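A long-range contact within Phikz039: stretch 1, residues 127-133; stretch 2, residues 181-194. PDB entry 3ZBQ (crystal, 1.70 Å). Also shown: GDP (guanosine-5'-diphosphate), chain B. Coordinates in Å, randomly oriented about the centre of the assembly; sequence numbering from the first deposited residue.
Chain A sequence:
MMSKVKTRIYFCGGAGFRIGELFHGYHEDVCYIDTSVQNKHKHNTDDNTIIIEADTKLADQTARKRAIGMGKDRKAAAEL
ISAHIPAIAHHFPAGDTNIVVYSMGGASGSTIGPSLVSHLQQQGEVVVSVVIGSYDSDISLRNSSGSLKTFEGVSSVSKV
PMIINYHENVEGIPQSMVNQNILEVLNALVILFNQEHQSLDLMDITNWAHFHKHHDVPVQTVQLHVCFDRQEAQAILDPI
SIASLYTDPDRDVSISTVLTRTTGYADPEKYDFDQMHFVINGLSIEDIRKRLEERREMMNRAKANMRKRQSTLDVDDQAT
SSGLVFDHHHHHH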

# COMPACT_ATOMS: atom_id res chain seq x y z
N VAL A 127 -11.18 3.35 0.95
CA VAL A 127 -9.73 3.29 1.15
C VAL A 127 -9.02 2.73 -0.08
O VAL A 127 -9.49 1.76 -0.69
CB VAL A 127 -9.37 2.39 2.36
CG1 VAL A 127 -7.85 2.47 2.68
CG2 VAL A 127 -10.18 2.75 3.59
N VAL A 128 -7.90 3.34 -0.44
CA VAL A 128 -7.01 2.77 -1.45
C VAL A 128 -5.60 2.69 -0.86
O VAL A 128 -5.18 3.60 -0.14
CB VAL A 128 -6.98 3.65 -2.72
CG1 VAL A 128 -5.86 3.21 -3.65
CG2 VAL A 128 -8.33 3.60 -3.42
N SER A 129 -4.89 1.61 -1.13
CA SER A 129 -3.50 1.49 -0.70
C SER A 129 -2.55 1.65 -1.87
O SER A 129 -2.79 1.10 -2.96
CB SER A 129 -3.24 0.13 -0.05
OG SER A 129 -3.76 0.09 1.27
N VAL A 130 -1.47 2.39 -1.64
CA VAL A 130 -0.39 2.47 -2.61
C VAL A 130 0.82 1.77 -1.98
O VAL A 130 1.30 2.19 -0.92
CB VAL A 130 -0.08 3.94 -3.01
CG1 VAL A 130 1.03 3.98 -4.04
CG2 VAL A 130 -1.35 4.61 -3.59
N VAL A 131 1.24 0.66 -2.58
CA VAL A 131 2.19 -0.25 -1.92
C VAL A 131 3.38 -0.63 -2.80
O VAL A 131 3.32 -0.50 -4.03
CB VAL A 131 1.47 -1.53 -1.42
CG1 VAL A 131 0.26 -1.16 -0.55
CG2 VAL A 131 1.00 -2.40 -2.61
N ILE A 132 4.46 -1.08 -2.16
CA ILE A 132 5.71 -1.42 -2.85
C ILE A 132 6.17 -2.84 -2.52
O ILE A 132 6.43 -3.17 -1.35
CB ILE A 132 6.86 -0.44 -2.46
CG1 ILE A 132 6.44 1.00 -2.73
CG2 ILE A 132 8.14 -0.78 -3.23
CD1 ILE A 132 7.32 2.05 -2.05
N GLY A 133 6.26 -3.70 -3.54
CA GLY A 133 6.75 -5.05 -3.33
C GLY A 133 8.27 -5.11 -3.44
O GLY A 133 8.86 -4.41 -4.26
N ASN A 181 6.81 7.23 -10.11
CA ASN A 181 5.53 6.65 -10.52
C ASN A 181 4.49 6.74 -9.41
O ASN A 181 3.33 7.05 -9.66
CB ASN A 181 5.68 5.21 -11.02
CG ASN A 181 4.47 4.76 -11.87
OD1 ASN A 181 3.68 3.90 -11.47
ND2 ASN A 181 4.33 5.37 -13.04
N ILE A 182 4.93 6.50 -8.18
CA ILE A 182 4.02 6.61 -7.05
C ILE A 182 3.49 8.03 -6.86
O ILE A 182 2.30 8.22 -6.59
CB ILE A 182 4.70 6.09 -5.76
CG1 ILE A 182 4.79 4.55 -5.82
CG2 ILE A 182 3.94 6.56 -4.53
CD1 ILE A 182 5.60 3.92 -4.69
N LEU A 183 4.34 9.04 -7.01
CA LEU A 183 3.90 10.43 -6.88
C LEU A 183 2.86 10.76 -7.95
O LEU A 183 1.85 11.44 -7.68
CB LEU A 183 5.09 11.38 -7.00
CG LEU A 183 6.14 11.18 -5.92
CD1 LEU A 183 7.35 12.06 -6.20
CD2 LEU A 183 5.57 11.48 -4.54
N GLU A 184 3.10 10.27 -9.16
CA GLU A 184 2.14 10.46 -10.24
C GLU A 184 0.78 9.88 -9.85
O GLU A 184 -0.26 10.47 -10.14
CB GLU A 184 2.65 9.81 -11.53
CG GLU A 184 3.85 10.51 -12.14
CD GLU A 184 3.60 10.93 -13.57
OE1 GLU A 184 3.00 10.14 -14.33
OE2 GLU A 184 4.01 12.06 -13.93
N VAL A 185 0.79 8.72 -9.21
CA VAL A 185 -0.45 8.08 -8.78
C VAL A 185 -1.14 8.87 -7.67
O VAL A 185 -2.34 9.11 -7.73
CB VAL A 185 -0.21 6.61 -8.34
CG1 VAL A 185 -1.41 6.07 -7.57
CG2 VAL A 185 0.11 5.73 -9.55
N LEU A 186 -0.38 9.28 -6.66
CA LEU A 186 -0.93 10.06 -5.55
C LEU A 186 -1.54 11.37 -6.05
O LEU A 186 -2.65 11.76 -5.66
CB LEU A 186 0.15 10.32 -4.49
CG LEU A 186 0.60 9.09 -3.72
CD1 LEU A 186 1.78 9.43 -2.80
CD2 LEU A 186 -0.55 8.51 -2.91
N ASN A 187 -0.82 12.04 -6.95
CA ASN A 187 -1.36 13.24 -7.56
C ASN A 187 -2.67 12.98 -8.29
O ASN A 187 -3.63 13.75 -8.17
CB ASN A 187 -0.36 13.86 -8.52
CG ASN A 187 -0.87 15.15 -9.12
OD1 ASN A 187 -0.97 15.28 -10.35
ND2 ASN A 187 -1.21 16.11 -8.27
N ALA A 188 -2.71 11.89 -9.05
CA ALA A 188 -3.92 11.59 -9.82
C ALA A 188 -5.08 11.29 -8.89
O ALA A 188 -6.21 11.75 -9.10
CB ALA A 188 -3.67 10.43 -10.76
N LEU A 189 -4.80 10.51 -7.85
CA LEU A 189 -5.83 10.13 -6.88
C LEU A 189 -6.40 11.35 -6.15
O LEU A 189 -7.62 11.48 -5.99
CB LEU A 189 -5.26 9.11 -5.89
CG LEU A 189 -5.10 7.68 -6.44
CD1 LEU A 189 -4.46 6.77 -5.39
CD2 LEU A 189 -6.44 7.11 -6.91
N VAL A 190 -5.51 12.24 -5.70
CA VAL A 190 -5.96 13.47 -5.04
C VAL A 190 -6.92 14.26 -5.94
O VAL A 190 -7.95 14.75 -5.47
CB VAL A 190 -4.77 14.33 -4.59
CG1 VAL A 190 -5.23 15.71 -4.19
CG2 VAL A 190 -4.04 13.65 -3.43
N ILE A 191 -6.58 14.40 -7.22
CA ILE A 191 -7.48 15.04 -8.19
C ILE A 191 -8.82 14.29 -8.29
O ILE A 191 -9.91 14.91 -8.23
CB ILE A 191 -6.83 15.14 -9.60
CG1 ILE A 191 -5.63 16.09 -9.57
CG2 ILE A 191 -7.84 15.60 -10.65
CD1 ILE A 191 -4.80 16.07 -10.85
N LEU A 192 -8.75 12.97 -8.47
CA LEU A 192 -9.98 12.17 -8.59
C LEU A 192 -10.92 12.41 -7.42
O LEU A 192 -12.14 12.52 -7.61
CB LEU A 192 -9.65 10.67 -8.67
CG LEU A 192 -10.88 9.75 -8.76
CD1 LEU A 192 -11.69 10.04 -10.03
CD2 LEU A 192 -10.49 8.26 -8.70
N PHE A 193 -10.36 12.53 -6.23
CA PHE A 193 -11.14 12.61 -4.99
C PHE A 193 -11.45 14.04 -4.54
O PHE A 193 -12.02 14.24 -3.47
CB PHE A 193 -10.37 11.91 -3.86
CG PHE A 193 -10.15 10.43 -4.07
CD1 PHE A 193 -11.03 9.66 -4.81
CD2 PHE A 193 -9.05 9.80 -3.48
CE1 PHE A 193 -10.82 8.29 -4.99
CE2 PHE A 193 -8.84 8.42 -3.64
CZ PHE A 193 -9.72 7.67 -4.39
N ASN A 194 -11.07 15.04 -5.33
CA ASN A 194 -11.12 16.42 -4.81
C ASN A 194 -12.53 17.05 -4.77
O ASN A 194 -12.71 18.18 -4.29
CB ASN A 194 -10.09 17.33 -5.51
CG ASN A 194 -10.49 17.73 -6.93
OD1 ASN A 194 -11.63 17.57 -7.36
ND2 ASN A 194 -9.53 18.28 -7.67
PB GDP B . 9.38 -0.19 7.37
O1B GDP B . 9.82 1.12 7.98
O2B GDP B . 7.96 -0.08 6.85
O3B GDP B . 9.49 -1.33 8.35
O3A GDP B . 10.31 -0.58 6.12
PA GDP B . 10.80 0.41 4.95
O1A GDP B . 11.66 1.57 5.38
O2A GDP B . 9.61 0.88 4.14
O5' GDP B . 11.69 -0.57 4.06
C5' GDP B . 11.17 -1.80 3.56
C4' GDP B . 11.51 -1.91 2.07
O4' GDP B . 10.76 -0.93 1.35
C3' GDP B . 12.96 -1.62 1.74
O3' GDP B . 13.74 -2.82 1.85
C2' GDP B . 12.88 -1.11 0.32
O2' GDP B . 12.80 -2.22 -0.57
C1' GDP B . 11.53 -0.45 0.24
N9 GDP B . 11.61 1.02 0.38
C8 GDP B . 11.88 1.74 1.49
N7 GDP B . 11.84 3.06 1.23
C5 GDP B . 11.52 3.21 -0.08
C6 GDP B . 11.31 4.34 -1.02
O6 GDP B . 11.41 5.53 -0.63
N1 GDP B . 10.99 4.03 -2.29
C2 GDP B . 10.87 2.76 -2.72
N2 GDP B . 10.56 2.51 -4.02
N3 GDP B . 11.05 1.69 -1.92
C4 GDP B . 11.37 1.86 -0.62

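The strand 127-133 packs against the helix that includes residues 181-192 almost exactly antiparallel, with 177° between their N-to-C directions and 10.1 Å between their axes at closest approach. No hydrogen bond crosses the contact; it is made by apolar side chains alone and buries 292 Å² in total.

Val 130 lies at its centre and contributes 84 Å², the largest share of any residue. Its CA-to-CB bond points toward the helix, and with chi1 in the t well its two methyl groups reach different parts of the helical surface. CG1 of Val 130 lies 3.9 Å from CG2 of Ile 182, while CG2 of Val 130 sits among three side chains, 4.0 Å from CD2 of Leu 186 and 4.2 Å from both CG1 of Val 185 and CD1 of Leu 189. These four partners fall at positions 182, 185, 186 and 189, the spacing that gathers residues on one face of a helix.

Ile 182, with 59 Å² covered, joins Val 130 to Ile 132 two residues along the strand. Its extended chi2 carries CD1 to 3.6 Å from CG1 of Ile 132, the shortest approach between the stretches. Ile 132 starts sideways to the helix, yet the end of its side chain comes nearer. Its CD1 also lies 3.7 Å from C2 of GDP, so this one side chain touches both the helix and the guanine base.

Towards the start of the strand, Val 128 has 40 Å² covered, in a looser fit. CG1 of Val 128 is 4.2 Å from CD1 of Leu 189, the same methyl that meets Val 130, and CG2 of Val 128 approaches the edge of the Phe 193 ring, 4.4 Å from CZ. The alternation of the strand turns Val 127, Ser 129 and Val 131 away from the helix.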